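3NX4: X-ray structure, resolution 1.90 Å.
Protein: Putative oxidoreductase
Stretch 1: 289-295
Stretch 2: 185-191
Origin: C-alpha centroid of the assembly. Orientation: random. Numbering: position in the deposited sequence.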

# COMPACT_ATOMS: atom_id res chain seq x y z
N SER A 289 20.96 -20.41 14.90
CA SER A 289 21.37 -21.12 13.70
C SER A 289 21.46 -20.19 12.49
O SER A 289 22.21 -20.46 11.55
CB SER A 289 20.40 -22.27 13.41
OG SER A 289 19.12 -21.78 13.06
N PHE A 290 20.69 -19.10 12.49
CA PHE A 290 20.64 -18.21 11.33
C PHE A 290 22.00 -17.56 11.06
O PHE A 290 22.45 -17.49 9.91
CB PHE A 290 19.59 -17.10 11.52
CG PHE A 290 19.70 -16.01 10.51
CD1 PHE A 290 19.15 -16.16 9.25
CD2 PHE A 290 20.37 -14.83 10.81
CE1 PHE A 290 19.25 -15.16 8.30
CE2 PHE A 290 20.48 -13.83 9.87
CZ PHE A 290 19.92 -13.99 8.61
N TYR A 291 22.64 -17.08 12.12
CA TYR A 291 23.90 -16.35 12.00
C TYR A 291 24.98 -17.24 11.36
O TYR A 291 25.76 -16.78 10.52
CB TYR A 291 24.34 -15.84 13.37
CG TYR A 291 23.30 -14.95 14.04
CD1 TYR A 291 23.16 -13.62 13.68
CD2 TYR A 291 22.46 -15.45 15.03
CE1 TYR A 291 22.21 -12.80 14.28
CE2 TYR A 291 21.51 -14.64 15.65
CZ TYR A 291 21.39 -13.32 15.27
OH TYR A 291 20.44 -12.50 15.88
N ALA A 292 25.02 -18.50 11.76
CA ALA A 292 25.92 -19.47 11.14
C ALA A 292 25.58 -19.79 9.67
O ALA A 292 26.46 -19.83 8.82
CB ALA A 292 25.97 -20.74 11.97
N GLN A 293 24.30 -20.00 9.37
CA GLN A 293 23.90 -20.39 8.01
C GLN A 293 24.05 -19.28 6.97
O GLN A 293 24.40 -19.54 5.82
CB GLN A 293 22.43 -20.86 7.99
CG GLN A 293 22.17 -22.16 8.73
CD GLN A 293 20.69 -22.51 8.75
OE1 GLN A 293 19.84 -21.68 8.46
NE2 GLN A 293 20.39 -23.75 9.11
N ALA A 294 23.75 -18.05 7.36
CA ALA A 294 23.61 -16.95 6.40
C ALA A 294 24.90 -16.19 6.11
O ALA A 294 25.06 -15.59 5.06
CB ALA A 294 22.55 -15.98 6.88
N ALA A 295 25.81 -16.20 7.07
CA ALA A 295 26.96 -15.32 6.99
C ALA A 295 28.14 -15.88 6.20
O ALA A 295 28.49 -17.05 6.32
CB ALA A 295 27.41 -14.92 8.38
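Stretch 2, residues 185-191: GYLKSLG

Stretch 2 is the end of a helix that begins earlier in the chain, followed by Gly191, and it lies alongside the helix of stretch 1, which likewise enters from earlier residues. The two run in nearly opposite directions: their N-to-C axes make an angle of 171° and come no closer than 10.9 Å. With the axes this far apart the backbones do not pack directly on one another, and side chains must bridge most of the gap. The register is set by Phe290 and Leu190, whose CA atoms lie 7.2 Å apart. From this pair the antiparallel course places Tyr186, one turn earlier in stretch 2, beside Gln293 and Ala294, later in stretch 1.

Regular backbone bonds hold the turn of stretch 2, among them Ser189 N to Gly185 O at 3.0 Å and Leu190 N to Tyr186 O at 3.1 Å. The helix is closed by a Schellman motif at Gly191, whose N lies 3.1 Å from Lys188 O and makes a weak bond of 3.3 Å to Leu187 O. Its phi of 121° explains the glycine: a CB here would be jammed against the carbonyl oxygen of Leu190.

The contact is small, burying 231 Å² in all, and no hydrogen bond crosses it. Leu190 (chi1 m, chi2 t) leaves its CA sideways, but its end comes nearer, bringing CD2 to 4.0 Å from CD1 of Phe290. Both residues are buried, and a branched aliphatic chain beside an aromatic ring suits such a place. The same methyl, Leu190 CD2, lies 3.5 Å from Gln293 OE1, beside the apolar contact.

Gln293 points toward stretch 2 and has the largest area covered. Its long, flexible chain can span the space between the helices, yet Gln293 OE1 lies 3.5 Å from Ser189 O; both are acceptors, so their proximity is no hydrogen bond. Ser189 also points toward stretch 1, but its hydroxyl is turned back on its own helix, OG donating to Tyr186 O at 2.7 Å. A short polar side chain can thus satisfy itself at an exposed position.

Tyr186, with chi1 in t, reaches across with its ring edge. Tyr186 CE1 lies 3.6 Å from Gln293 O, and Tyr186 OH is 3.7 Å from Ala294 CA. Ala294 has no side chain beyond CB, and Ala294 CB lies 3.8 Å from Tyr186 OH, so the phenol sits close to the backbone there; that hydroxyl is hydrogen-bonded elsewhere in the structure. Leu187 and Lys188 make no contact with stretch 1.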

# COMPACT_ATOMS: atom_id res chain seq x y z
N GLY A 185 18.46 -25.68 -1.54
CA GLY A 185 18.79 -26.35 -0.30
C GLY A 185 19.01 -25.35 0.82
O GLY A 185 18.60 -25.56 1.97
N TYR A 186 19.67 -24.25 0.50
CA TYR A 186 19.94 -23.20 1.46
C TYR A 186 18.61 -22.61 1.95
O TYR A 186 18.42 -22.41 3.15
CB TYR A 186 20.84 -22.15 0.82
CG TYR A 186 20.93 -20.83 1.57
CD1 TYR A 186 21.69 -20.71 2.73
CD2 TYR A 186 20.26 -19.70 1.10
CE1 TYR A 186 21.78 -19.49 3.40
CE2 TYR A 186 20.34 -18.49 1.78
CZ TYR A 186 21.10 -18.39 2.92
OH TYR A 186 21.18 -17.18 3.58
N LEU A 187 17.68 -22.36 1.03
CA LEU A 187 16.39 -21.77 1.40
C LEU A 187 15.57 -22.72 2.28
O LEU A 187 14.94 -22.29 3.25
CB LEU A 187 15.58 -21.38 0.15
CG LEU A 187 16.15 -20.22 -0.67
CD1 LEU A 187 15.41 -20.08 -1.99
CD2 LEU A 187 16.11 -18.91 0.13
N LYS A 188 15.60 -24.01 1.94
CA LYS A 188 14.95 -25.01 2.77
C LYS A 188 15.53 -25.00 4.19
O LYS A 188 14.79 -25.11 5.17
CB LYS A 188 15.06 -26.41 2.15
CG LYS A 188 14.19 -26.58 0.89
CD LYS A 188 14.43 -27.95 0.22
CE LYS A 188 13.79 -28.05 -1.17
NZ LYS A 188 12.29 -28.04 -1.15
N SER A 189 16.85 -24.86 4.30
CA SER A 189 17.48 -24.90 5.61
C SER A 189 17.13 -23.66 6.46
O SER A 189 17.12 -23.72 7.69
CB SER A 189 19.01 -25.05 5.50
OG SER A 189 19.61 -23.83 5.11
N LEU A 190 16.84 -22.54 5.80
CA LEU A 190 16.40 -21.33 6.48
C LEU A 190 14.96 -21.44 7.00
O LEU A 190 14.54 -20.67 7.88
CB LEU A 190 16.52 -20.11 5.57
CG LEU A 190 17.91 -19.58 5.25
CD1 LEU A 190 17.80 -18.48 4.20
CD2 LEU A 190 18.57 -19.06 6.50
N GLY A 191 14.21 -22.38 6.43
CA GLY A 191 12.85 -22.64 6.86
C GLY A 191 11.77 -22.48 5.80
O GLY A 191 10.58 -22.58 6.10